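Local atomic coordinates of manganese-dependent ADP-ribose/CDP-alcohol diphosphatase (PDB entry 2NXF), a protein that probably hydrolyses ADP-ribose, CDP-choline and related CDP-alcohols at a centre of two metal ions. Residues F8-D13 with A297-Y302; D42-W47 with A81-C86; V55-D60 with V88-V93; F142-L147 with L224-L229; C260-H265 with I281-V286. One frame throughout, in Å; residues are numbered along the deposited sequence. Where two conformers were deposited one is given.

Contact 1. Residues F8-D13 with A297-Y302; sequences FGLIAD and ATAYLY. With ZN (zinc ion), chain B.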
# COMPACT_ATOMS: atom_id res chain seq x y z
N PHE A 8 7.02 11.97 8.54
CA PHE A 8 5.82 11.12 8.60
C PHE A 8 6.17 9.67 8.91
O PHE A 8 7.24 9.21 8.53
CB PHE A 8 4.97 11.23 7.34
CG PHE A 8 5.65 10.78 6.07
CD1 PHE A 8 5.36 9.54 5.49
CD2 PHE A 8 6.57 11.62 5.43
CE1 PHE A 8 5.98 9.15 4.30
CE2 PHE A 8 7.20 11.24 4.25
CZ PHE A 8 6.91 10.00 3.69
N GLY A 9 5.28 8.98 9.62
CA GLY A 9 5.47 7.54 9.88
C GLY A 9 5.02 6.68 8.70
O GLY A 9 4.15 7.08 7.94
N LEU A 10 5.60 5.49 8.56
CA LEU A 10 5.23 4.51 7.52
C LEU A 10 5.15 3.12 8.11
O LEU A 10 6.03 2.72 8.87
CB LEU A 10 6.31 4.45 6.44
CG LEU A 10 6.43 5.65 5.53
CD1 LEU A 10 7.78 5.64 4.81
CD2 LEU A 10 5.26 5.62 4.53
N ILE A 11 4.12 2.36 7.72
CA ILE A 11 3.99 0.98 8.21
C ILE A 11 3.14 0.21 7.20
O ILE A 11 2.33 0.82 6.50
CB ILE A 11 3.38 0.94 9.63
CG1 ILE A 11 3.70 -0.40 10.35
CG2 ILE A 11 1.88 1.29 9.61
CD1 ILE A 11 3.46 -0.35 11.89
N ALA A 12 3.38 -1.10 7.09
CA ALA A 12 2.64 -1.91 6.10
C ALA A 12 2.18 -3.22 6.71
O ALA A 12 2.89 -3.83 7.52
CB ALA A 12 3.54 -2.21 4.90
N ASP A 13 0.99 -3.65 6.30
CA ASP A 13 0.55 -5.06 6.46
C ASP A 13 0.54 -5.48 7.93
O ASP A 13 1.11 -6.52 8.30
CB ASP A 13 1.39 -6.02 5.59
CG ASP A 13 1.17 -5.77 4.09
OD1 ASP A 13 0.34 -6.45 3.50
OD2 ASP A 13 1.78 -4.84 3.54
N ALA A 297 8.83 2.47 9.77
CA ALA A 297 9.82 3.50 9.52
C ALA A 297 9.28 4.89 9.84
O ALA A 297 8.06 5.07 10.03
CB ALA A 297 10.27 3.42 8.05
N THR A 298 10.18 5.85 9.83
CA THR A 298 9.83 7.26 9.82
C THR A 298 10.60 7.90 8.68
O THR A 298 11.81 7.66 8.54
CB THR A 298 10.20 7.94 11.14
OG1 THR A 298 9.60 7.22 12.23
CG2 THR A 298 9.71 9.40 11.16
N ALA A 299 9.92 8.71 7.88
CA ALA A 299 10.56 9.36 6.76
C ALA A 299 10.67 10.85 7.02
O ALA A 299 9.75 11.47 7.56
CB ALA A 299 9.78 9.11 5.46
N TYR A 300 11.82 11.39 6.64
CA TYR A 300 12.13 12.79 6.80
C TYR A 300 12.39 13.40 5.42
O TYR A 300 13.32 12.98 4.73
CB TYR A 300 13.37 12.95 7.69
CG TYR A 300 13.19 12.43 9.10
CD1 TYR A 300 12.87 13.31 10.13
CD2 TYR A 300 13.32 11.07 9.40
CE1 TYR A 300 12.68 12.86 11.43
CE2 TYR A 300 13.15 10.60 10.71
CZ TYR A 300 12.82 11.52 11.71
OH TYR A 300 12.64 11.10 13.02
N LEU A 301 11.58 14.38 5.03
CA LEU A 301 11.75 15.09 3.78
C LEU A 301 12.51 16.38 4.07
O LEU A 301 12.02 17.25 4.79
CB LEU A 301 10.39 15.40 3.14
CG LEU A 301 9.58 14.17 2.70
CD1 LEU A 301 8.16 14.60 2.33
CD2 LEU A 301 10.27 13.46 1.52
N TYR A 302 13.72 16.48 3.53
CA TYR A 302 14.50 17.70 3.59
C TYR A 302 14.43 18.41 2.25
O TYR A 302 13.82 17.91 1.30
CB TYR A 302 15.96 17.39 3.94
CG TYR A 302 16.15 16.73 5.28
CD1 TYR A 302 16.39 17.49 6.43
CD2 TYR A 302 16.11 15.34 5.40
CE1 TYR A 302 16.57 16.89 7.66
CE2 TYR A 302 16.29 14.73 6.62
CZ TYR A 302 16.52 15.51 7.74
OH TYR A 302 16.70 14.90 8.96
ZN ZN B . -0.49 -8.34 3.49
O HOH W 1 -0.03 -8.47 1.40
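Phe8 pairs with Ala299, and Leu10 with Ala297, where strands 8-11 and 297-301 run antiparallel with their axes 4.6 Å apart. The strands are neighbours in one of the two mixed sheets of the calcineurin-like phosphoesterase fold. Phe8 N bonds to Ala299 O at 2.9 Å, and Ala299 N to Phe8 O at 2.8 Å. Leu10 and Ala297 form the second hydrogen-bonded pair. Gly9 and Thr298 lie between as a non-hydrogen-bonded pair. Ala297 O also accepts Trp47 NE1 of helix 35-49.

Phe8, Leu10, Ala297 and Ala299 share one face of the sheet. Phe8 CG stands between the backbone N and the carbonyl carbon (chi1 62°), which starts the ring back toward Ala299. One ring face lies over Ala299 CB in a CH-pi contact, 3.8 Å from CB to the ring centroid. Leu301 CD1 meets Phe8 CE2 obliquely at 4.0 Å. Leu224 and Phe226 of the other sheet also pack on Phe8. An alanine in place of Phe8 would probably open a gap between the sheets and leave Ala299 CB without its aromatic cover. Past the strand end, Asp13 OD1 binds a zinc ion at 2.1 Å.

Contact 2. Residues D42-W47 with A81-C86; sequences DAVLQW and AELDAC. With EOH (ethanol), chain G.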
# COMPACT_ATOMS: atom_id res chain seq x y z
N ASP A 42 3.92 0.00 19.59
CA ASP A 42 5.29 0.49 19.76
C ASP A 42 5.70 1.51 18.68
O ASP A 42 6.36 2.52 19.00
CB ASP A 42 6.30 -0.65 19.81
CG ASP A 42 7.72 -0.13 19.99
OD1 ASP A 42 8.08 0.22 21.14
OD2 ASP A 42 8.42 0.00 18.97
N ALA A 43 5.29 1.25 17.43
CA ALA A 43 5.56 2.20 16.34
C ALA A 43 4.93 3.56 16.69
O ALA A 43 5.57 4.62 16.58
CB ALA A 43 5.00 1.69 15.03
N VAL A 44 3.68 3.51 17.15
CA VAL A 44 2.94 4.72 17.54
C VAL A 44 3.64 5.47 18.66
O VAL A 44 3.80 6.70 18.59
CB VAL A 44 1.46 4.39 17.89
CG1 VAL A 44 0.77 5.57 18.64
CG2 VAL A 44 0.71 4.03 16.65
N LEU A 45 4.09 4.75 19.68
CA LEU A 45 4.89 5.35 20.75
C LEU A 45 6.11 6.10 20.19
O LEU A 45 6.38 7.25 20.57
CB LEU A 45 5.33 4.27 21.74
CG LEU A 45 6.10 4.66 22.98
CD1 LEU A 45 5.40 5.80 23.71
CD2 LEU A 45 6.23 3.44 23.90
N GLN A 46 6.83 5.46 19.26
CA GLN A 46 8.02 6.07 18.65
C GLN A 46 7.67 7.30 17.80
O GLN A 46 8.33 8.33 17.92
CB GLN A 46 8.84 5.03 17.86
CG GLN A 46 9.37 3.90 18.76
CD GLN A 46 10.52 3.11 18.13
OE1 GLN A 46 11.46 3.68 17.54
NE2 GLN A 46 10.48 1.78 18.27
N TRP A 47 6.60 7.21 17.01
CA TRP A 47 6.16 8.33 16.17
C TRP A 47 5.72 9.52 17.01
O TRP A 47 5.92 10.67 16.61
CB TRP A 47 5.01 7.91 15.26
CG TRP A 47 5.41 6.95 14.18
CD1 TRP A 47 6.61 6.88 13.53
CD2 TRP A 47 4.57 5.95 13.59
NE1 TRP A 47 6.57 5.87 12.58
CE2 TRP A 47 5.33 5.29 12.60
CE3 TRP A 47 3.25 5.52 13.83
CZ2 TRP A 47 4.80 4.25 11.82
CZ3 TRP A 47 2.72 4.47 13.04
CH2 TRP A 47 3.50 3.85 12.06
N ALA A 81 -7.89 2.12 17.48
CA ALA A 81 -7.59 2.60 18.83
C ALA A 81 -6.08 2.81 19.03
O ALA A 81 -5.67 3.77 19.68
CB ALA A 81 -8.15 1.67 19.88
N GLU A 82 -5.27 1.91 18.48
CA GLU A 82 -3.80 2.07 18.57
C GLU A 82 -3.34 3.28 17.77
O GLU A 82 -2.53 4.06 18.25
CB GLU A 82 -3.04 0.82 18.11
CG GLU A 82 -3.38 -0.44 18.94
CD GLU A 82 -2.98 -0.34 20.40
OE1 GLU A 82 -2.10 0.48 20.74
OE2 GLU A 82 -3.57 -1.09 21.22
N LEU A 83 -3.87 3.43 16.56
CA LEU A 83 -3.48 4.56 15.70
C LEU A 83 -3.97 5.91 16.22
O LEU A 83 -3.26 6.92 16.09
CB LEU A 83 -3.93 4.34 14.26
CG LEU A 83 -3.04 3.38 13.47
CD1 LEU A 83 -3.76 2.96 12.19
CD2 LEU A 83 -1.67 3.99 13.12
N ASP A 84 -5.15 5.94 16.82
CA ASP A 84 -5.70 7.21 17.35
C ASP A 84 -4.82 7.82 18.44
O ASP A 84 -4.82 9.04 18.62
CB ASP A 84 -7.11 7.00 17.88
CG ASP A 84 -8.14 6.88 16.78
OD1 ASP A 84 -7.85 7.23 15.61
OD2 ASP A 84 -9.26 6.41 17.08
N ALA A 85 -4.10 6.97 19.16
CA ALA A 85 -3.19 7.40 20.22
C ALA A 85 -2.05 8.28 19.70
O ALA A 85 -1.42 8.99 20.49
CB ALA A 85 -2.63 6.18 20.96
N CYS A 86 -1.79 8.24 18.39
CA CYS A 86 -0.71 9.04 17.80
C CYS A 86 -1.07 10.53 17.69
O CYS A 86 -0.18 11.38 17.57
CB CYS A 86 -0.32 8.50 16.42
SG CYS A 86 1.41 8.81 15.98
C1 EOH G . 2.56 13.03 16.86
C2 EOH G . 2.92 14.49 16.59
O EOH G . 1.88 12.87 18.10
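Cys86 O takes a hydrogen bond from the hydroxyl O of a bound ethanol, 2.6 Å away. The ethanol probably comes from the crystallisation liquor. Cys86 N bonds back to Leu83 O at 3.0 Å. Another carbonyl, Glu82 O of helix 72-84, faces Val44 of helix 35-49. Glu82 O lies 3.6 Å from Val44 CG2, and Val44 CG1 is as near to it. Both methyls thus straddle this oxygen.

Val44 carries most of the apolar contact. Its CG1 is anti to the backbone N (chi1 166°) and meets Cys86 CB at 3.8 Å. The same methyl touches Ala85 CB. The other methyl, CG2, faces Leu83 CD2 at 4.3 Å.

Each helix belongs to a beta-alpha-beta crossover. Helix 35-49 links strands 6-11 and 54-57, and helix 72-84 links strands 54-57 and 89-92. All three strands are parallel neighbours in one sheet, and the two helices lie side by side on it.

Trp47 joins the helices to that sheet. The edge of its ring, at CZ3, approaches Leu83 CD2 at 4.4 Å. Trp47 also packs on Thr298 of strand 295-301, and Phe296 of the same strand meets the ring with the planes nearly perpendicular. One ring face lies over Ala43 O, a turn earlier. On the far side of helix 35-49, Gln46 NE2 bonds to Asp42 OD2 at 2.8 Å. The bond meets the syn side of the carboxylate, and His294 NE2 shares the same oxygen.

Contact 3. Residues V55-D60 with V88-V93; sequences VVQLGD and VDVHHV. With ZN (zinc ion), chain B; ZN (zinc ion), chain C.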
# COMPACT_ATOMS: atom_id res chain seq x y z
N VAL A 55 0.87 9.90 9.51
CA VAL A 55 1.29 8.53 9.31
C VAL A 55 0.63 8.08 8.01
O VAL A 55 -0.51 8.46 7.73
CB VAL A 55 0.85 7.61 10.49
CG1 VAL A 55 1.16 6.14 10.21
CG2 VAL A 55 1.52 8.08 11.83
N VAL A 56 1.34 7.30 7.21
CA VAL A 56 0.73 6.60 6.07
C VAL A 56 0.87 5.10 6.30
O VAL A 56 1.98 4.60 6.53
CB VAL A 56 1.39 6.97 4.72
CG1 VAL A 56 0.62 6.32 3.57
CG2 VAL A 56 1.45 8.50 4.53
N GLN A 57 -0.25 4.39 6.29
CA GLN A 57 -0.17 2.93 6.43
C GLN A 57 -0.64 2.31 5.13
O GLN A 57 -1.66 2.73 4.55
CB GLN A 57 -0.88 2.39 7.67
CG GLN A 57 -2.39 2.54 7.70
CD GLN A 57 -3.14 1.39 7.01
OE1 GLN A 57 -2.56 0.38 6.60
NE2 GLN A 57 -4.45 1.55 6.91
N LEU A 58 0.11 1.30 4.68
CA LEU A 58 0.07 0.83 3.31
C LEU A 58 -0.95 -0.30 3.05
O LEU A 58 -0.95 -0.90 1.97
CB LEU A 58 1.48 0.39 2.89
CG LEU A 58 2.45 1.48 2.36
CD1 LEU A 58 1.92 2.08 1.04
CD2 LEU A 58 2.65 2.55 3.37
N GLY A 59 -1.85 -0.54 4.01
CA GLY A 59 -2.98 -1.45 3.75
C GLY A 59 -2.79 -2.80 4.42
O GLY A 59 -1.74 -3.06 5.05
N ASP A 60 -3.79 -3.66 4.22
CA ASP A 60 -3.90 -4.93 4.95
C ASP A 60 -3.77 -4.66 6.44
O ASP A 60 -3.00 -5.36 7.11
CB ASP A 60 -2.83 -5.93 4.50
CG ASP A 60 -3.09 -6.52 3.12
OD1 ASP A 60 -4.12 -6.20 2.48
OD2 ASP A 60 -2.25 -7.28 2.64
N VAL A 88 -2.28 12.37 15.30
CA VAL A 88 -2.11 13.08 14.03
C VAL A 88 -2.88 12.36 12.93
O VAL A 88 -3.33 11.23 13.13
CB VAL A 88 -0.62 13.25 13.59
CG1 VAL A 88 0.13 14.23 14.51
CG2 VAL A 88 0.08 11.92 13.47
N ASP A 89 -3.01 13.01 11.78
CA ASP A 89 -3.70 12.42 10.64
C ASP A 89 -3.03 11.12 10.24
O ASP A 89 -1.80 11.07 10.13
CB ASP A 89 -3.64 13.36 9.42
CG ASP A 89 -4.55 14.57 9.55
OD1 ASP A 89 -5.41 14.63 10.46
OD2 ASP A 89 -4.38 15.49 8.70
N VAL A 90 -3.84 10.09 10.00
CA VAL A 90 -3.35 8.84 9.44
C VAL A 90 -4.00 8.64 8.07
O VAL A 90 -5.21 8.82 7.91
CB VAL A 90 -3.67 7.62 10.36
CG1 VAL A 90 -3.12 6.34 9.76
CG2 VAL A 90 -3.07 7.86 11.77
N HIS A 91 -3.17 8.31 7.09
CA HIS A 91 -3.66 8.08 5.73
C HIS A 91 -3.65 6.59 5.47
O HIS A 91 -2.64 5.91 5.72
CB HIS A 91 -2.80 8.84 4.72
CG HIS A 91 -2.91 10.32 4.88
ND1 HIS A 91 -3.93 11.05 4.31
CD2 HIS A 91 -2.19 11.19 5.64
CE1 HIS A 91 -3.81 12.31 4.67
NE2 HIS A 91 -2.76 12.42 5.47
N HIS A 92 -4.79 6.08 5.02
CA HIS A 92 -5.01 4.65 4.90
C HIS A 92 -5.09 4.26 3.43
O HIS A 92 -5.96 4.76 2.70
CB HIS A 92 -6.33 4.25 5.58
CG HIS A 92 -6.42 4.65 7.02
ND1 HIS A 92 -5.73 3.99 8.02
CD2 HIS A 92 -7.11 5.64 7.62
CE1 HIS A 92 -6.00 4.57 9.18
NE2 HIS A 92 -6.83 5.58 8.96
N VAL A 93 -4.20 3.36 3.04
CA VAL A 93 -4.22 2.72 1.72
C VAL A 93 -5.06 1.46 1.84
O VAL A 93 -4.93 0.73 2.82
CB VAL A 93 -2.76 2.40 1.28
CG1 VAL A 93 -2.74 1.60 -0.03
CG2 VAL A 93 -1.96 3.67 1.12
ZN ZN B . -0.49 -8.34 3.49
ZN ZN C . -1.77 -7.55 0.53
O HOH W 2 -6.30 0.33 5.21
O HOH W 1 -0.03 -8.47 1.40
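The second beta-alpha-beta crossover of the phosphoesterase sheet ends in this parallel pairing, Val55 to Gln57 with Val90 to His92. The first strand runs into the Gly-Asp motif of the metallophosphoesterases, Gly59-Asp60. Backbone bonds form the ladder, among them His91 N to Val55 O at 2.7 Å.

The Gln57 chain bends at chi2 (86°) and crosses His92. NE2 gives a nearly straight bond to His92 ND1 at 3.0 Å, in the planes of both amide and ring. NE2 also holds water 2, which donates to Val93 O. Gln57 OE1 accepts Gly59 N at 2.8 Å from above the carbonyl plane. A leucine in place of Gln57 would probably leave His92 ND1 without its donor and Gly59 N without its acceptor, freeing the turn before Asp60.

Gly59 has backbone angles at which a side chain would jam against Leu58 O. Asp60 OD2 bridges both zinc ions, 2.2 Å from each. Strand 89-92 is an edge strand of its sheet, and Gly9 of strand 6-11 pairs with Val56. Val56, Leu58 and Val93 face Phe226 of the second sheet, while Leu83 of helix 72-84 touches Val90 and His92.

Contact 4. Residues F142-L147 with L224-L229; sequences FRFVLL and LIFSHL. With ZN (zinc ion), chain C.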
# COMPACT_ATOMS: atom_id res chain seq x y z
N PHE A 142 5.99 19.61 -1.87
CA PHE A 142 5.77 18.15 -1.78
C PHE A 142 4.34 17.78 -2.01
O PHE A 142 3.42 18.55 -1.67
CB PHE A 142 6.24 17.59 -0.43
CG PHE A 142 7.72 17.69 -0.24
CD1 PHE A 142 8.55 16.72 -0.77
CD2 PHE A 142 8.28 18.78 0.43
CE1 PHE A 142 9.94 16.83 -0.64
CE2 PHE A 142 9.67 18.89 0.58
CZ PHE A 142 10.49 17.91 0.04
N ARG A 143 4.14 16.60 -2.61
CA ARG A 143 2.78 16.14 -2.89
C ARG A 143 2.72 14.65 -2.60
O ARG A 143 3.65 13.94 -2.94
CB ARG A 143 2.38 16.44 -4.33
CG ARG A 143 0.86 16.16 -4.55
CD ARG A 143 0.31 16.93 -5.70
NE ARG A 143 0.52 18.36 -5.52
CZ ARG A 143 -0.34 19.18 -4.94
NH1 ARG A 143 -1.52 18.73 -4.48
NH2 ARG A 143 -0.04 20.45 -4.82
N PHE A 144 1.64 14.22 -1.93
CA PHE A 144 1.37 12.79 -1.68
C PHE A 144 0.24 12.36 -2.58
O PHE A 144 -0.76 13.08 -2.73
CB PHE A 144 0.91 12.56 -0.23
CG PHE A 144 2.02 12.53 0.80
CD1 PHE A 144 3.28 13.05 0.53
CD2 PHE A 144 1.78 12.00 2.07
CE1 PHE A 144 4.30 13.01 1.53
CE2 PHE A 144 2.79 11.96 3.04
CZ PHE A 144 4.03 12.46 2.77
N VAL A 145 0.36 11.15 -3.13
CA VAL A 145 -0.69 10.58 -3.96
C VAL A 145 -0.93 9.17 -3.42
O VAL A 145 0.02 8.39 -3.30
CB VAL A 145 -0.26 10.49 -5.45
CG1 VAL A 145 -1.38 9.85 -6.31
CG2 VAL A 145 0.11 11.88 -6.01
N LEU A 146 -2.18 8.85 -3.09
CA LEU A 146 -2.54 7.51 -2.65
C LEU A 146 -3.35 6.89 -3.77
O LEU A 146 -4.33 7.50 -4.22
CB LEU A 146 -3.40 7.53 -1.38
CG LEU A 146 -2.66 7.44 -0.04
CD1 LEU A 146 -1.97 8.76 0.23
CD2 LEU A 146 -3.65 7.08 1.11
N LEU A 147 -2.92 5.70 -4.21
CA LEU A 147 -3.57 5.00 -5.32
C LEU A 147 -4.39 3.82 -4.84
O LEU A 147 -4.17 3.31 -3.72
CB LEU A 147 -2.50 4.49 -6.30
CG LEU A 147 -1.57 5.53 -6.95
CD1 LEU A 147 -0.62 4.83 -7.92
CD2 LEU A 147 -2.40 6.62 -7.64
N LEU A 224 5.46 11.82 -3.76
CA LEU A 224 5.55 10.51 -3.16
C LEU A 224 4.23 9.81 -3.45
O LEU A 224 3.16 10.35 -3.13
CB LEU A 224 5.74 10.60 -1.65
CG LEU A 224 7.04 11.26 -1.15
CD1 LEU A 224 6.97 12.81 -1.14
CD2 LEU A 224 7.30 10.76 0.26
N ILE A 225 4.32 8.58 -3.97
CA ILE A 225 3.15 7.83 -4.41
C ILE A 225 3.05 6.57 -3.57
O ILE A 225 4.06 5.89 -3.36
CB ILE A 225 3.27 7.49 -5.90
CG1 ILE A 225 3.41 8.80 -6.71
CG2 ILE A 225 2.04 6.70 -6.41
CD1 ILE A 225 3.84 8.55 -8.13
N PHE A 226 1.84 6.28 -3.10
CA PHE A 226 1.61 5.17 -2.18
C PHE A 226 0.58 4.24 -2.79
O PHE A 226 -0.44 4.71 -3.31
CB PHE A 226 1.08 5.68 -0.84
CG PHE A 226 2.02 6.63 -0.14
CD1 PHE A 226 2.96 6.16 0.77
CD2 PHE A 226 1.98 8.01 -0.42
CE1 PHE A 226 3.83 7.06 1.42
CE2 PHE A 226 2.85 8.89 0.23
CZ PHE A 226 3.77 8.42 1.14
N SER A 227 0.84 2.94 -2.74
CA SER A 227 -0.06 1.95 -3.35
C SER A 227 0.04 0.67 -2.52
O SER A 227 1.11 0.36 -2.03
CB SER A 227 0.42 1.69 -4.78
OG SER A 227 -0.17 0.52 -5.35
N HIS A 228 -1.05 -0.11 -2.39
CA HIS A 228 -0.83 -1.35 -1.64
C HIS A 228 0.15 -2.23 -2.43
O HIS A 228 1.03 -2.87 -1.84
CB HIS A 228 -2.12 -2.15 -1.43
CG HIS A 228 -1.92 -3.35 -0.58
ND1 HIS A 228 -1.47 -3.26 0.72
CD2 HIS A 228 -2.08 -4.67 -0.85
CE1 HIS A 228 -1.37 -4.49 1.22
NE2 HIS A 228 -1.74 -5.35 0.29
N LEU A 229 -0.01 -2.23 -3.75
CA LEU A 229 0.79 -3.10 -4.62
C LEU A 229 2.00 -2.41 -5.23
O LEU A 229 1.90 -1.28 -5.73
CB LEU A 229 -0.07 -3.62 -5.80
CG LEU A 229 -1.27 -4.50 -5.42
CD1 LEU A 229 -2.04 -4.93 -6.70
CD2 LEU A 229 -0.85 -5.69 -4.61
ZN ZN C . -1.77 -7.55 0.53
O HOH W 3 -3.88 0.59 -3.14
O HOH W 1 -0.03 -8.47 1.40
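Phe226 turns its edge to one face of Phe144 in a tilted edge-to-face pair, with ring centroids 5.1 Å apart and planes at 57°. The atom over the face is Phe226 CE2, 3.8 Å from Phe144 CD2 and offset toward the rim. Leu224 lies alongside Phe144, with CD1 3.8 Å from Phe144 CE1. Leu146 CD1 meets the Phe226 ring obliquely. Phe8 of the other sheet adds a second edge-to-face contact to Phe144, so this face forms part of the core of the two-sheet sandwich.

On the opposite face Val145 and Ile225 pair, with Leu147 beside them. Leu147 crosses over Ile225, its CD1 3.6 Å from Ile225 CG2, and Trp208 of helix 203-219 covers Val145 and Leu147.

The parallel strands 142-146 and 222-227 are joined by four backbone bonds, from Leu224 N to Arg143 O at one end to Leu147 N to Phe226 O at the other. Further along the chain, His228 N bonds to water 3 at 3.0 Å. Ser227 OG donates to Leu229 O at 2.8 Å. His228 NE2 binds a zinc ion at 2.2 Å. His228 ND1 bonds to Leu58 O, so the imidazole is held at both nitrogens and its rotation is probably fixed.

Contact 5. Residues C260-H265 with I281-V286; sequences CFIAGH and ITLEGV. With ZN (zinc ion), chain C.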
# COMPACT_ATOMS: atom_id res chain seq x y z
N CYS A 260 9.42 8.94 -5.10
CA CYS A 260 9.41 7.53 -4.76
C CYS A 260 8.02 6.94 -4.89
O CYS A 260 7.01 7.66 -4.88
CB CYS A 260 9.94 7.32 -3.35
SG CYS A 260 9.02 8.22 -2.07
N PHE A 261 7.99 5.62 -5.02
CA PHE A 261 6.77 4.86 -5.09
C PHE A 261 6.86 3.85 -3.96
O PHE A 261 7.78 3.04 -3.92
CB PHE A 261 6.70 4.16 -6.45
CG PHE A 261 5.40 3.47 -6.70
CD1 PHE A 261 4.39 4.10 -7.44
CD2 PHE A 261 5.15 2.21 -6.15
CE1 PHE A 261 3.15 3.45 -7.66
CE2 PHE A 261 3.93 1.55 -6.37
CZ PHE A 261 2.93 2.18 -7.12
N ILE A 262 5.93 3.94 -3.01
CA ILE A 262 6.03 3.16 -1.76
C ILE A 262 4.84 2.22 -1.70
O ILE A 262 3.69 2.64 -1.89
CB ILE A 262 6.05 4.11 -0.52
CG1 ILE A 262 7.32 4.99 -0.56
CG2 ILE A 262 6.04 3.32 0.78
CD1 ILE A 262 7.31 6.15 0.45
N ALA A 263 5.12 0.94 -1.46
CA ALA A 263 4.07 -0.06 -1.45
C ALA A 263 4.24 -1.04 -0.30
O ALA A 263 5.29 -1.04 0.35
CB ALA A 263 4.07 -0.83 -2.79
N GLY A 264 3.22 -1.85 -0.05
CA GLY A 264 3.31 -2.94 0.93
C GLY A 264 3.11 -4.23 0.14
O GLY A 264 3.71 -4.41 -0.94
N HIS A 265 2.28 -5.12 0.68
CA HIS A 265 1.82 -6.37 0.02
C HIS A 265 2.85 -7.48 0.01
O HIS A 265 2.55 -8.59 0.43
CB HIS A 265 1.26 -6.10 -1.40
CG HIS A 265 0.47 -7.24 -1.99
ND1 HIS A 265 -0.68 -7.74 -1.42
CD2 HIS A 265 0.63 -7.90 -3.16
CE1 HIS A 265 -1.20 -8.67 -2.21
NE2 HIS A 265 -0.41 -8.80 -3.27
N ILE A 281 10.11 1.57 -3.12
CA ILE A 281 10.29 1.00 -1.79
C ILE A 281 9.09 0.10 -1.50
O ILE A 281 7.94 0.54 -1.58
CB ILE A 281 10.36 2.09 -0.70
CG1 ILE A 281 11.45 3.12 -1.02
CG2 ILE A 281 10.57 1.47 0.70
CD1 ILE A 281 11.31 4.42 -0.22
N THR A 282 9.36 -1.16 -1.18
CA THR A 282 8.31 -2.07 -0.74
C THR A 282 8.59 -2.39 0.73
O THR A 282 9.59 -3.01 1.04
CB THR A 282 8.27 -3.36 -1.59
OG1 THR A 282 8.15 -3.00 -2.97
CG2 THR A 282 7.07 -4.27 -1.18
N LEU A 283 7.71 -1.92 1.60
CA LEU A 283 7.92 -2.06 3.03
C LEU A 283 7.70 -3.48 3.51
O LEU A 283 6.70 -4.12 3.14
CB LEU A 283 6.97 -1.13 3.80
CG LEU A 283 7.25 0.36 3.67
CD1 LEU A 283 6.07 1.12 4.28
CD2 LEU A 283 8.58 0.72 4.37
N GLU A 284 8.65 -3.97 4.31
CA GLU A 284 8.51 -5.26 5.00
C GLU A 284 7.23 -5.26 5.83
O GLU A 284 6.86 -4.23 6.41
CB GLU A 284 9.72 -5.48 5.91
CG GLU A 284 11.03 -5.79 5.14
CD GLU A 284 11.74 -4.58 4.51
OE1 GLU A 284 11.35 -3.41 4.71
OE2 GLU A 284 12.74 -4.80 3.78
N GLY A 285 6.56 -6.42 5.90
CA GLY A 285 5.22 -6.46 6.51
C GLY A 285 5.27 -6.80 7.98
O GLY A 285 5.97 -7.73 8.41
N VAL A 286 4.49 -6.06 8.76
CA VAL A 286 4.41 -6.28 10.20
C VAL A 286 3.92 -7.69 10.53
O VAL A 286 4.42 -8.35 11.46
CB VAL A 286 3.44 -5.24 10.84
CG1 VAL A 286 3.02 -5.65 12.26
CG2 VAL A 286 4.09 -3.85 10.85
ZN ZN C . -1.77 -7.55 0.53
O HOH W 1 -0.03 -8.47 1.40
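Phe261 O accepts Ile281 N at 2.9 Å, in a nearly straight bond of 172°. Ile281 O accepts Ala263 N, and Ala263 O accepts Leu283 N. These three bonds join the parallel strands 258-263 and 279-282 in the second sheet of the fold. Ile281 O also receives a CA-H...O contact from Ile262 CA at 3.2 Å.

The first strand leads into Gly264 and His265, the start of the Gly-His-x-His motif of the metallophosphoesterases. His265 ND1 binds a zinc ion at 2.2 Å, and His265 NE2 bonds to Asn198 OD1. Water 1, which bridges the two zinc ions, donates to His265 O at 2.8 Å.

The packing is light and aliphatic. Ile262 and Ile281 lie side by side, with CG1 of the first 4.0 Å from CD1 of the second. Ile262 CG2 meets Leu283 CD1 at 4.1 Å. Met306 and Met308 of strand 305-312 touch Ile281 from the other sheet. On the opposite face, Thr282 CG2 rests 3.4 Å from Gly264 O, while Thr282 OG1 bonds to Ala235 O.

His265 is thus gripped at backbone and ring. The carboxylate of Asp13, a ligand of the other zinc ion, takes the His265 N-H through OD2, so this bond between two first-shell ligands probably couples their positions.

From the N terminus, strand 6-11 opens contact 1, which closes only at strand 295-301 and encloses all the others. Helix 35-49 then opens contact 2, and strand 54-57 opens contact 3. Helix 72-84 closes contact 2 before strand 89-92 closes contact 3, so these two cross. Contacts 4 and 5 follow in series, and together build the 142-146, 222-227, 258-263, 279-282 part of the second sheet. Contacts 1 and 3 join four neighbouring strands of the first sheet, and contact 2 packs its helices on the outside. Contacts 1, 3, 4 and 5 each send a metal ligand to the two-zinc centre: Asp13, Asp60, His228 and His265.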